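Local coordinates for protein enoyl-CoA hydratase/carnithine racemase (Thermus thermophilus JL-18, PDB 6SL9) that probably catalyses, as the isomerase PaaG of the crotonase family, formation of oxepin-CoA in the breakdown of phenylacetic acid, at residues A[201-204]-A[205-209]; A[212-215]-A[216-220]; A[227-230]-A[231-235]; A[63-67]-A[68-72]; A[156-159]-A[160-164]. One frame throughout, in Å; residues are numbered along the deposited sequence.

Contact 1: A[201-204]-A[205-209]; sequences PTRA and YALTK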
loop_
_atom_site.group_PDB
_atom_site.type_symbol
_atom_site.label_atom_id
_atom_site.label_comp_id
_atom_site.label_asym_id
_atom_site.label_seq_id
_atom_site.Cartn_x
_atom_site.Cartn_y
_atom_site.Cartn_z
ATOM N N PRO A 201 21.743 15.090 -4.926
ATOM C CA PRO A 201 21.073 16.339 -4.537
ATOM C C PRO A 201 20.389 16.147 -3.178
ATOM O O PRO A 201 19.217 15.811 -3.106
ATOM C CB PRO A 201 20.071 16.575 -5.677
ATOM C CG PRO A 201 19.727 15.178 -6.167
ATOM C CD PRO A 201 21.008 14.378 -6.007
ATOM N N THR A 202 21.148 16.405 -2.133
ATOM C CA THR A 202 20.729 16.060 -0.775
ATOM C C THR A 202 19.378 16.708 -0.418
ATOM O O THR A 202 18.564 16.083 0.296
ATOM C CB THR A 202 21.838 16.428 0.205
ATOM O OG1 THR A 202 23.089 16.025 -0.312
ATOM C CG2 THR A 202 21.605 15.862 1.578
ATOM N N ARG A 203 19.168 17.933 -0.854
ATOM C CA ARG A 203 17.883 18.599 -0.550
ATOM C C ARG A 203 16.731 17.877 -1.234
ATOM O O ARG A 203 15.617 17.760 -0.648
ATOM C CB ARG A 203 17.868 20.066 -0.916
ATOM C CG ARG A 203 18.915 20.915 -0.220
ATOM C CD ARG A 203 18.842 20.814 1.279
ATOM N NE ARG A 203 17.518 21.197 1.783
ATOM C CZ ARG A 203 16.892 20.725 2.856
ATOM N NH1 ARG A 203 15.657 21.133 3.148
ATOM N NH2 ARG A 203 17.447 19.803 3.612
ATOM N N ALA A 204 16.908 17.463 -2.466
ATOM C CA ALA A 204 15.846 16.748 -3.180
ATOM C C ALA A 204 15.587 15.431 -2.465
ATOM O O ALA A 204 14.437 15.046 -2.285
ATOM C CB ALA A 204 16.193 16.551 -4.614
ATOM N N TYR A 205 16.636 14.772 -1.952
ATOM C CA TYR A 205 16.414 13.525 -1.183
ATOM C C TYR A 205 15.606 13.856 0.057
ATOM O O TYR A 205 14.647 13.127 0.401
ATOM C CB TYR A 205 17.731 12.856 -0.815
ATOM C CG TYR A 205 18.614 12.404 -1.955
ATOM C CD1 TYR A 205 18.138 11.880 -3.131
ATOM C CD2 TYR A 205 19.985 12.396 -1.787
ATOM C CE1 TYR A 205 18.976 11.359 -4.103
ATOM C CE2 TYR A 205 20.845 11.897 -2.736
ATOM C CZ TYR A 205 20.353 11.388 -3.915
ATOM O OH TYR A 205 21.202 10.901 -4.857
ATOM N N ALA A 206 15.982 14.867 0.802
ATOM C CA ALA A 206 15.322 15.199 2.075
ATOM C C ALA A 206 13.844 15.478 1.856
ATOM O O ALA A 206 13.025 15.034 2.638
ATOM C CB ALA A 206 15.998 16.410 2.635
ATOM N N LEU A 207 13.561 16.284 0.851
ATOM C CA LEU A 207 12.178 16.733 0.599
ATOM C C LEU A 207 11.338 15.586 0.038
ATOM O O LEU A 207 10.157 15.463 0.369
ATOM C CB LEU A 207 12.179 17.984 -0.278
ATOM C CG LEU A 207 12.865 19.198 0.342
ATOM C CD1 LEU A 207 12.989 20.299 -0.656
ATOM C CD2 LEU A 207 12.147 19.715 1.538
ATOM N N THR A 208 11.941 14.726 -0.773
ATOM C CA THR A 208 11.251 13.522 -1.274
ATOM C C THR A 208 10.870 12.619 -0.112
ATOM O O THR A 208 9.745 12.083 -0.089
ATOM C CB THR A 208 12.101 12.809 -2.328
ATOM O OG1 THR A 208 12.314 13.694 -3.426
ATOM C CG2 THR A 208 11.447 11.564 -2.842
ATOM N N LYS A 209 11.752 12.462 0.833
ATOM C CA LYS A 209 11.472 11.610 2.020
ATOM C C LYS A 209 10.268 12.145 2.777
ATOM O O LYS A 209 9.447 11.350 3.255
ATOM C CB LYS A 209 12.704 11.561 2.918
ATOM C CG LYS A 209 13.791 10.691 2.343
ATOM C CD LYS A 209 15.060 10.805 3.147
ATOM C CE LYS A 209 14.888 10.404 4.605
ATOM N NZ LYS A 209 16.203 9.968 5.189
#
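With CG of Tyr-205 beside its own backbone N (chi1 -62°), the phenol ring swings back along the helix and comes to rest against Pro-201, one turn earlier. Oxygen O of Pro-201 sits over one face of that ring, toward its rim, and lies 3.6 Å from Tyr-205 CG. The pyrrolidine ring crosses the phenol at a slant, its CD lying 3.7 Å from Tyr-205 CZ. The same Pro-201 O also takes the amide of Tyr-205 N at 3.0 Å, so the carbonyl of the N-cap residue is both bonded by the backbone and roofed by the aromatic side chain. Regular alpha-helical bonds then follow, Ala-206 N to Thr-202 O and Leu-207 N to Arg-203 O, as helix 202-214 gets under way in the C-terminal helical part of the crotonase fold. Thr-208 turns its hydroxyl beside the backbone N (chi1 -61°), which brings OG1 to 2.8 Å from Ala-204 O. Thr-208 N also donates to Ala-204 O, at 2.9 Å and from the opposite face of the carbonyl plane, so two bonds grip one acceptor. Arg-203, bent at chi2 and chi3, folds its guanidinium forward along the helix until NH2 is 3.8 Å from Ala-206 CB, with NH1 near Leu-207 CD2. The charged end itself is held by a salt bridge to Glu-95, while Thr-202 OG1 bonds to Arg-50. A neighbouring subunit also packs here, its Gly-136, Val-133 and Pro-139 on Ala-204, Tyr-205 and Thr-208.

Contact 2: A[212-215]-A[216-220]; sequences LLET and YRLSL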
loop_
_atom_site.group_PDB
_atom_site.type_symbol
_atom_site.label_atom_id
_atom_site.label_comp_id
_atom_site.label_asym_id
_atom_site.label_seq_id
_atom_site.Cartn_x
_atom_site.Cartn_y
_atom_site.Cartn_z
ATOM N N LEU A 212 7.080 11.194 0.917
ATOM C CA LEU A 212 6.788 9.765 1.110
ATOM C C LEU A 212 6.252 9.505 2.492
ATOM O O LEU A 212 5.311 8.704 2.620
ATOM C CB LEU A 212 8.036 8.939 0.851
ATOM C CG LEU A 212 8.482 8.865 -0.619
ATOM C CD1 LEU A 212 9.787 8.112 -0.704
ATOM C CD2 LEU A 212 7.386 8.230 -1.477
ATOM N N LEU A 213 6.775 10.136 3.510
ATOM C CA LEU A 213 6.352 9.843 4.901
ATOM C C LEU A 213 4.864 10.213 5.076
ATOM O O LEU A 213 4.177 9.600 5.867
ATOM C CB LEU A 213 7.229 10.575 5.909
ATOM C CG LEU A 213 7.145 10.079 7.331
ATOM C CD1 LEU A 213 7.759 8.716 7.464
ATOM C CD2 LEU A 213 7.789 11.033 8.288
ATOM N N GLU A 214 4.407 11.239 4.364
ATOM C CA GLU A 214 3.016 11.755 4.534
ATOM C C GLU A 214 2.035 11.113 3.551
ATOM O O GLU A 214 0.836 11.366 3.739
ATOM C CB GLU A 214 2.969 13.260 4.313
ATOM C CG GLU A 214 3.885 13.995 5.260
ATOM C CD GLU A 214 3.378 15.330 5.722
ATOM O OE1 GLU A 214 4.200 16.286 5.685
ATOM O OE2 GLU A 214 2.226 15.342 6.269
ATOM N N THR A 215 2.475 10.467 2.469
ATOM C CA THR A 215 1.629 10.222 1.240
ATOM C C THR A 215 0.304 9.547 1.624
ATOM O O THR A 215 -0.794 9.855 1.045
ATOM C CB THR A 215 2.402 9.415 0.182
ATOM O OG1 THR A 215 1.483 9.365 -0.969
ATOM C CG2 THR A 215 2.807 8.046 0.717
ATOM N N TYR A 216 0.322 8.585 2.497
ATOM C CA TYR A 216 -0.902 7.769 2.646
ATOM C C TYR A 216 -2.024 8.505 3.401
ATOM O O TYR A 216 -3.190 8.180 3.186
ATOM C CB TYR A 216 -0.582 6.438 3.337
ATOM C CG TYR A 216 0.308 5.535 2.511
ATOM C CD1 TYR A 216 -0.194 4.750 1.496
ATOM C CD2 TYR A 216 1.677 5.550 2.707
ATOM C CE1 TYR A 216 0.618 3.944 0.721
ATOM C CE2 TYR A 216 2.501 4.764 1.940
ATOM C CZ TYR A 216 1.970 3.927 0.981
ATOM O OH TYR A 216 2.834 3.109 0.314
ATOM N N ARG A 217 -1.678 9.423 4.287
ATOM C CA ARG A 217 -2.702 10.111 5.095
ATOM C C ARG A 217 -3.260 11.339 4.404
ATOM O O ARG A 217 -4.201 11.876 4.937
ATOM C CB ARG A 217 -2.145 10.454 6.463
ATOM C CG ARG A 217 -1.115 11.569 6.471
ATOM C CD ARG A 217 -0.661 11.885 7.858
ATOM N NE ARG A 217 -1.599 12.819 8.436
ATOM C CZ ARG A 217 -1.486 14.135 8.390
ATOM N NH1 ARG A 217 -0.428 14.704 7.832
ATOM N NH2 ARG A 217 -2.428 14.873 8.943
ATOM N N LEU A 218 -2.638 11.788 3.325
ATOM C CA LEU A 218 -3.128 13.013 2.642
ATOM C C LEU A 218 -4.193 12.705 1.614
ATOM O O LEU A 218 -4.126 11.702 0.918
ATOM C CB LEU A 218 -1.954 13.719 1.986
ATOM C CG LEU A 218 -0.860 14.193 2.943
ATOM C CD1 LEU A 218 0.170 14.983 2.139
ATOM C CD2 LEU A 218 -1.407 15.084 4.054
ATOM N N SER A 219 -5.139 13.615 1.492
ATOM C CA SER A 219 -6.000 13.643 0.297
ATOM C C SER A 219 -5.123 13.981 -0.918
ATOM O O SER A 219 -4.059 14.598 -0.773
ATOM C CB SER A 219 -7.109 14.616 0.447
ATOM O OG SER A 219 -6.591 15.935 0.390
ATOM N N LEU A 220 -5.597 13.666 -2.100
ATOM C CA LEU A 220 -4.894 14.108 -3.300
ATOM C C LEU A 220 -4.711 15.624 -3.273
ATOM O O LEU A 220 -3.621 16.121 -3.608
ATOM C CB LEU A 220 -5.605 13.644 -4.546
ATOM C CG LEU A 220 -4.954 14.142 -5.809
ATOM C CD1 LEU A 220 -3.574 13.696 -6.052
ATOM C CD2 LEU A 220 -5.789 13.974 -6.991
HETATM O O HOH W 1 1.998 7.999 5.068
#
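Glu-214 and Arg-217 form a local salt bridge three residues apart, where helix 202-214 gives way to the short loop that leads into helix 220-235. Their side chains run side by side in the same direction, and OE2 of Glu-214 meets NH1 of Arg-217 at 3.1 Å. The oxygen lies at the edge of the guanidinium, near its plane, and the carboxylate and guanidinium planes are only 13° apart, a nearly coplanar pairing. Arg-217 reaches this position with CG wedged between its backbone N and carbonyl carbon (chi1 72°), which also places CG 3.4 Å from Glu-214 O. In the backbone, Arg-217 N donates to Glu-214 O at 3.2 Å, from well above the carbonyl plane, and closes the turn. Leu-218 tucks in behind, its CD1 3.9 Å from Glu-214 CB. Farther round, the methyl CG2 of Thr-215 lies over one face of the Tyr-216 ring, 3.4 Å from CD2. A water joins Leu-213 O (2.8 Å) to Tyr-216 N (3.1 Å), bridging a gap in the backbone bonding. The loop is also a subunit boundary: Thr-215 OG1 bonds to Ser-144 O of a neighbouring subunit, and Thr-215 O accepts from Arg-149 NH2 of that subunit. Arg-217 also packs on Arg-217 of a third subunit; the Glu-214 carboxylate probably neutralises part of the local positive charge there and probably favours the nearly coplanar orientation of the guanidinium.

Contact 3: A[227-230]-A[231-235]; sequences EAVL and QGQAG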
loop_
_atom_site.group_PDB
_atom_site.type_symbol
_atom_site.label_atom_id
_atom_site.label_comp_id
_atom_site.label_asym_id
_atom_site.label_seq_id
_atom_site.Cartn_x
_atom_site.Cartn_y
_atom_site.Cartn_z
ATOM N N GLU A 227 3.303 18.957 -2.537
ATOM C CA GLU A 227 4.230 18.901 -3.678
ATOM C C GLU A 227 4.594 20.308 -4.152
ATOM O O GLU A 227 5.764 20.610 -4.427
ATOM C CB GLU A 227 3.640 18.077 -4.806
ATOM C CG GLU A 227 3.610 16.580 -4.609
ATOM C CD GLU A 227 2.935 15.768 -5.711
ATOM O OE1 GLU A 227 2.968 14.504 -5.686
ATOM O OE2 GLU A 227 2.334 16.431 -6.601
ATOM N N ALA A 228 3.608 21.175 -4.249
ATOM C CA ALA A 228 3.866 22.562 -4.711
ATOM C C ALA A 228 4.828 23.261 -3.740
ATOM O O ALA A 228 5.767 23.911 -4.172
ATOM C CB ALA A 228 2.558 23.316 -4.877
ATOM N N VAL A 229 4.550 23.183 -2.444
ATOM C CA VAL A 229 5.407 23.861 -1.465
ATOM C C VAL A 229 6.817 23.312 -1.533
ATOM O O VAL A 229 7.794 24.079 -1.582
ATOM C CB VAL A 229 4.812 23.728 -0.050
ATOM C CG1 VAL A 229 5.763 24.222 1.030
ATOM C CG2 VAL A 229 3.487 24.451 0.074
ATOM N N LEU A 230 6.988 21.983 -1.523
ATOM C CA LEU A 230 8.345 21.421 -1.450
ATOM C C LEU A 230 9.063 21.589 -2.777
ATOM O O LEU A 230 10.266 21.782 -2.769
ATOM C CB LEU A 230 8.253 19.979 -0.960
ATOM C CG LEU A 230 7.628 19.775 0.443
ATOM C CD1 LEU A 230 7.733 18.334 0.897
ATOM C CD2 LEU A 230 8.233 20.694 1.504
ATOM N N GLN A 231 8.353 21.459 -3.898
ATOM C CA GLN A 231 9.014 21.745 -5.177
ATOM C C GLN A 231 9.438 23.209 -5.237
ATOM O O GLN A 231 10.496 23.505 -5.837
ATOM C CB GLN A 231 8.115 21.424 -6.353
ATOM C CG GLN A 231 8.819 21.350 -7.702
ATOM C CD GLN A 231 9.645 20.079 -7.787
ATOM O OE1 GLN A 231 10.642 19.887 -7.047
ATOM N NE2 GLN A 231 9.149 19.163 -8.604
ATOM N N GLY A 232 8.689 24.102 -4.658
ATOM C CA GLY A 232 9.093 25.521 -4.614
ATOM C C GLY A 232 10.425 25.636 -3.925
ATOM O O GLY A 232 11.337 26.367 -4.377
ATOM N N GLN A 233 10.584 24.929 -2.807
ATOM C CA GLN A 233 11.864 24.912 -2.056
ATOM C C GLN A 233 12.949 24.266 -2.916
ATOM O O GLN A 233 14.058 24.843 -3.019
ATOM C CB GLN A 233 11.686 24.197 -0.734
ATOM C CG GLN A 233 10.720 24.890 0.199
ATOM C CD GLN A 233 10.456 24.169 1.490
ATOM O OE1 GLN A 233 11.164 23.233 1.857
ATOM N NE2 GLN A 233 9.366 24.557 2.163
ATOM N N ALA A 234 12.708 23.096 -3.470
ATOM C CA ALA A 234 13.742 22.416 -4.269
ATOM C C ALA A 234 14.178 23.289 -5.473
ATOM O O ALA A 234 15.361 23.355 -5.818
ATOM C CB ALA A 234 13.270 21.062 -4.754
ATOM N N GLY A 235 13.262 24.035 -6.048
ATOM C CA GLY A 235 13.515 24.862 -7.228
ATOM C C GLY A 235 14.421 26.031 -6.906
ATOM O O GLY A 235 15.015 26.568 -7.844
#
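Gln-233 runs side by side with Val-229 and with Leu-230, pointing the same way as each, so that one amide group spans two aliphatic neighbours. Its chain is extended beyond CG, with CG beside the backbone N (chi1 -64°), and this carries the amide back over the preceding turn. NE2 of Gln-233 comes to 3.8 Å from CG1 of Val-229, while OE1 lies 3.9 Å from CD2 of Leu-230; both are van der Waals contacts. The stem follows the backbone closely, Gln-233 CG being 3.5 Å from Val-229 O. Helix 220-235, to which all these residues belong, is part of the C-terminal helical region through which crotonases typically associate as trimers, and its sides are accordingly shared between partners. Leu-230 and Gln-233 face Leu-207 of helix 202-214. Gln-231 takes another course: its CG is anti to the backbone N (chi1 -165°), its chain bends at chi2, and its CB presses to 3.1 Å from Glu-227 O. Glu-227 O also accepts Gln-231 N at 2.8 Å, the shortest of four regular helical bonds that end with Ala-234 N on Leu-230 O. Beyond the helix, Gln-231 NE2 bonds to Val-138 O and Asp-140 of a neighbouring subunit, and the carboxylate of Glu-227 bonds to Ser-144 and Gly-142 of that same subunit.

Contact 4: A[63-67]-A[68-72]; sequences AGQDL and TEFGD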
loop_
_atom_site.group_PDB
_atom_site.type_symbol
_atom_site.label_atom_id
_atom_site.label_comp_id
_atom_site.label_asym_id
_atom_site.label_seq_id
_atom_site.Cartn_x
_atom_site.Cartn_y
_atom_site.Cartn_z
ATOM N N ALA A 63 19.098 -7.744 17.641
ATOM C CA ALA A 63 18.035 -8.654 18.143
ATOM C C ALA A 63 16.859 -7.927 18.823
ATOM O O ALA A 63 15.915 -8.584 19.240
ATOM C CB ALA A 63 18.635 -9.683 19.086
ATOM N N GLY A 64 16.890 -6.603 18.843
ATOM C CA GLY A 64 15.784 -5.822 19.407
ATOM C C GLY A 64 15.999 -5.547 20.867
ATOM O O GLY A 64 17.115 -5.559 21.371
ATOM N N GLN A 65 14.919 -5.187 21.554
ATOM C CA GLN A 65 14.979 -4.683 22.927
ATOM C C GLN A 65 15.684 -5.654 23.837
ATOM O O GLN A 65 15.351 -6.852 23.862
ATOM C CB GLN A 65 13.573 -4.448 23.469
ATOM C CG GLN A 65 13.542 -4.078 24.933
ATOM C CD GLN A 65 14.126 -2.718 25.220
ATOM O OE1 GLN A 65 13.907 -1.740 24.501
ATOM N NE2 GLN A 65 14.922 -2.607 26.292
ATOM N N ASP A 66 16.599 -5.115 24.661
ATOM C CA ASP A 66 17.204 -5.854 25.775
ATOM C C ASP A 66 16.162 -6.007 26.903
ATOM O O ASP A 66 15.861 -5.013 27.565
ATOM C CB ASP A 66 18.437 -5.114 26.245
ATOM C CG ASP A 66 19.205 -5.792 27.341
ATOM O OD1 ASP A 66 18.720 -6.797 27.875
ATOM O OD2 ASP A 66 20.249 -5.204 27.723
ATOM N N LEU A 67 15.649 -7.206 27.131
ATOM C CA LEU A 67 14.591 -7.380 28.164
ATOM C C LEU A 67 15.096 -7.108 29.586
ATOM O O LEU A 67 14.273 -6.828 30.452
ATOM C CB LEU A 67 14.019 -8.795 28.039
ATOM C CG LEU A 67 13.420 -9.102 26.656
ATOM C CD1 LEU A 67 12.932 -10.521 26.561
ATOM C CD2 LEU A 67 12.310 -8.133 26.322
ATOM N N THR A 68 16.409 -7.108 29.785
ATOM C CA THR A 68 17.020 -6.860 31.113
ATOM C C THR A 68 16.990 -5.367 31.455
ATOM O O THR A 68 17.162 -5.052 32.642
ATOM C CB THR A 68 18.414 -7.459 31.211
ATOM O OG1 THR A 68 19.282 -6.557 30.509
ATOM C CG2 THR A 68 18.440 -8.877 30.692
ATOM N N GLU A 69 16.659 -4.480 30.511
ATOM C CA GLU A 69 16.580 -3.035 30.856
ATOM C C GLU A 69 15.544 -2.776 31.950
ATOM O O GLU A 69 15.682 -1.825 32.684
ATOM C CB GLU A 69 16.275 -2.238 29.594
ATOM C CG GLU A 69 16.332 -0.739 29.825
ATOM C CD GLU A 69 16.219 0.161 28.600
ATOM O OE1 GLU A 69 16.281 1.371 28.753
ATOM O OE2 GLU A 69 16.076 -0.313 27.543
ATOM N N PHE A 70 14.482 -3.565 31.986
ATOM C CA PHE A 70 13.316 -3.401 32.889
ATOM C C PHE A 70 13.539 -4.206 34.163
ATOM O O PHE A 70 14.129 -5.318 34.104
ATOM C CB PHE A 70 12.028 -3.744 32.135
ATOM C CG PHE A 70 11.857 -2.994 30.849
ATOM C CD1 PHE A 70 11.625 -1.640 30.835
ATOM C CD2 PHE A 70 12.119 -3.642 29.665
ATOM C CE1 PHE A 70 11.528 -0.961 29.630
ATOM C CE2 PHE A 70 12.018 -2.962 28.468
ATOM C CZ PHE A 70 11.729 -1.629 28.457
ATOM N N GLY A 71 13.046 -3.668 35.271
ATOM C CA GLY A 71 13.122 -4.403 36.533
ATOM C C GLY A 71 12.212 -5.607 36.455
ATOM O O GLY A 71 11.829 -6.034 35.346
ATOM N N ASP A 72 11.892 -6.132 37.628
ATOM C CA ASP A 72 10.866 -7.174 37.834
ATOM C C ASP A 72 9.528 -6.434 38.039
ATOM O O ASP A 72 8.525 -7.093 37.937
ATOM C CB ASP A 72 11.314 -8.160 38.940
ATOM C CG ASP A 72 12.388 -9.180 38.536
ATOM O OD1 ASP A 72 13.535 -8.763 38.218
ATOM O OD2 ASP A 72 12.092 -10.417 38.577
HETATM O O HOH W 2 14.782 0.656 24.958
#
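Gln-65 and Glu-69 meet at about a right angle, the amide NE2 donating to OE2 of the carboxylate at 2.9 Å on its anti side. The second N-H of this amide goes to Asp-66 O, also 2.9 Å from Gln-65 NE2, so both hydrogens are used. A water completes the group, donating to Gln-65 OE1 (2.6 Å) and to Glu-69 OE2 (3.0 Å). Asp-66 O accepts a second time from Glu-69 N at 3.1 Å, the two donors arriving from opposite faces of its carbonyl. Asp-66 OD1 is likewise doubly engaged, by Thr-68 OG1 at 2.7 Å and Thr-68 N at 3.0 Å, both from one face of the carboxylate. The other carboxylate oxygens have partners elsewhere in the chain: Asp-66 OD2 in a salt bridge with Arg-21, Glu-69 OE1 accepting from Gly-30 N. CE2 of Phe-70 lies 3.6 Å from Gln-65 NE2, their planes inclined at 46°, and the ring stacks edge-to-face with Tyr-77 and His-80. The pattern is an Asx turn at Asp-66 laid over a type I beta turn, within the Ala-Gly-x-Asp segment that in crotonases generally borders the oxyanion hole.

Contact 5: A[156-159]-A[160-164]; sequences AQEL and LLLSP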
loop_
_atom_site.group_PDB
_atom_site.type_symbol
_atom_site.label_atom_id
_atom_site.label_comp_id
_atom_site.label_asym_id
_atom_site.label_seq_id
_atom_site.Cartn_x
_atom_site.Cartn_y
_atom_site.Cartn_z
ATOM N N ALA A 156 2.000 -8.068 5.820
ATOM C CA ALA A 156 2.188 -7.525 7.177
ATOM C C ALA A 156 1.386 -8.370 8.175
ATOM O O ALA A 156 1.892 -8.672 9.280
ATOM C CB ALA A 156 1.803 -6.054 7.225
ATOM N N GLN A 157 0.157 -8.775 7.844
ATOM C CA GLN A 157 -0.656 -9.629 8.778
ATOM C C GLN A 157 0.107 -10.888 9.107
ATOM O O GLN A 157 0.187 -11.300 10.301
ATOM C CB GLN A 157 -1.980 -10.021 8.077
ATOM C CG GLN A 157 -2.934 -8.859 8.058
ATOM C CD GLN A 157 -4.110 -9.168 7.128
ATOM O OE1 GLN A 157 -3.970 -9.773 6.036
ATOM N NE2 GLN A 157 -5.213 -8.609 7.528
ATOM N N GLU A 158 0.586 -11.577 8.070
ATOM C CA GLU A 158 1.248 -12.881 8.326
ATOM C C GLU A 158 2.523 -12.648 9.148
ATOM O O GLU A 158 2.819 -13.383 10.088
ATOM C CB GLU A 158 1.561 -13.473 6.960
ATOM C CG GLU A 158 2.186 -14.844 6.985
ATOM C CD GLU A 158 2.364 -15.455 5.616
ATOM O OE1 GLU A 158 2.025 -14.812 4.561
ATOM O OE2 GLU A 158 2.844 -16.603 5.607
ATOM N N LEU A 159 3.331 -11.669 8.727
ATOM C CA LEU A 159 4.641 -11.467 9.353
ATOM C C LEU A 159 4.450 -11.095 10.813
ATOM O O LEU A 159 5.280 -11.488 11.624
ATOM C CB LEU A 159 5.437 -10.401 8.614
ATOM C CG LEU A 159 6.236 -10.888 7.419
ATOM C CD1 LEU A 159 5.777 -12.046 6.569
ATOM C CD2 LEU A 159 6.781 -9.700 6.686
ATOM N N LEU A 160 3.471 -10.262 11.123
ATOM C CA LEU A 160 3.292 -9.812 12.501
ATOM C C LEU A 160 2.613 -10.859 13.375
ATOM O O LEU A 160 3.029 -11.051 14.551
ATOM C CB LEU A 160 2.497 -8.495 12.508
ATOM C CG LEU A 160 3.259 -7.303 11.979
ATOM C CD1 LEU A 160 2.286 -6.181 11.713
ATOM C CD2 LEU A 160 4.348 -6.849 12.950
ATOM N N LEU A 161 1.580 -11.505 12.876
ATOM C CA LEU A 161 0.787 -12.422 13.710
ATOM C C LEU A 161 1.506 -13.752 13.890
ATOM O O LEU A 161 1.417 -14.312 15.010
ATOM C CB LEU A 161 -0.618 -12.595 13.132
ATOM C CG LEU A 161 -1.466 -11.312 13.072
ATOM C CD1 LEU A 161 -2.750 -11.592 12.309
ATOM C CD2 LEU A 161 -1.757 -10.713 14.436
ATOM N N LEU A 162 2.231 -14.227 12.885
ATOM C CA LEU A 162 2.889 -15.524 13.003
ATOM C C LEU A 162 4.393 -15.405 13.278
ATOM O O LEU A 162 4.996 -16.409 13.590
ATOM C CB LEU A 162 2.631 -16.318 11.724
ATOM C CG LEU A 162 1.157 -16.607 11.436
ATOM C CD1 LEU A 162 1.012 -17.423 10.166
ATOM C CD2 LEU A 162 0.495 -17.294 12.633
ATOM N N SER A 163 5.000 -14.236 13.078
ATOM C CA SER A 163 6.444 -14.006 13.321
ATOM C C SER A 163 7.329 -15.094 12.715
ATOM O O SER A 163 8.208 -15.601 13.398
ATOM C CB SER A 163 6.720 -13.803 14.799
ATOM O OG SER A 163 8.036 -13.369 15.048
ATOM N N PRO A 164 7.196 -15.414 11.422
ATOM C CA PRO A 164 8.173 -16.263 10.766
ATOM C C PRO A 164 9.529 -15.567 10.704
ATOM O O PRO A 164 9.627 -14.339 10.714
ATOM C CB PRO A 164 7.590 -16.435 9.360
ATOM C CG PRO A 164 6.847 -15.156 9.133
ATOM C CD PRO A 164 6.203 -14.883 10.465
HETATM O O HOH W 3 8.297 -11.953 10.918
#
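The pyrrolidine ring of Pro-164 meets Leu-159 with its CD and CG corner. CD rests 3.7 Å from Leu-159 O and equally far from Glu-158 O, while CG of Pro-164 meets CD1 of Leu-159 at 4.2 Å, the two side chains crossing at about a right angle. The flat groups here, the amide of Gln-157 and the carboxylate of Glu-158, point elsewhere: the first accepts from Arg-120 of a neighbouring subunit, the second makes a long, weak ion pair with Lys-155. In Leu-159 chi2 is 31°, away from a staggered value. Helix 153-162 is otherwise regular, with Leu-160 N on Ala-156 O and Leu-161 N on Gln-157 O, and it packs through Ala-156 and Leu-160 on helix 143-151. At Ser-163 the chain takes a positive phi of 47°, and there the bonding slackens: Ser-163 N reaches Leu-159 O at 3.1 Å only weakly, helped by a CA-H...O contact from Ser-163 CA to the same oxygen at 3.3 Å. A water donates both to Leu-159 O and to Pro-164 O, lying 2.7 Å from the latter, and Thr-130 OG1 is a further partner of Leu-159 O. The Leu-159 carbonyl, whose helical bond from Ser-163 N is weak, thus also accepts from a water and from the Thr-130 hydroxyl, so it is probably well satisfied where the helix runs out.

Followed from the N terminus, the five contacts come strictly in series, none nesting within or crossing another. Contact 4 closes a turn in the long loop between strand 51-56 and helix 77-93. Contact 5 closes the last turns of helix 153-162, its nearest atoms about 10 Å from contact 4, and both touch the third subunit. Contacts 1 and 2 then mark the two ends of helix 202-214, their centres 17 Å apart, and contact 2 turns the chain toward helix 220-235. That helix carries contact 3 back beside contact 1, where Leu-207 CD2 and Gln-233 OE1 come within 3.7 Å. Contacts 1, 2 and 3 all border the second subunit.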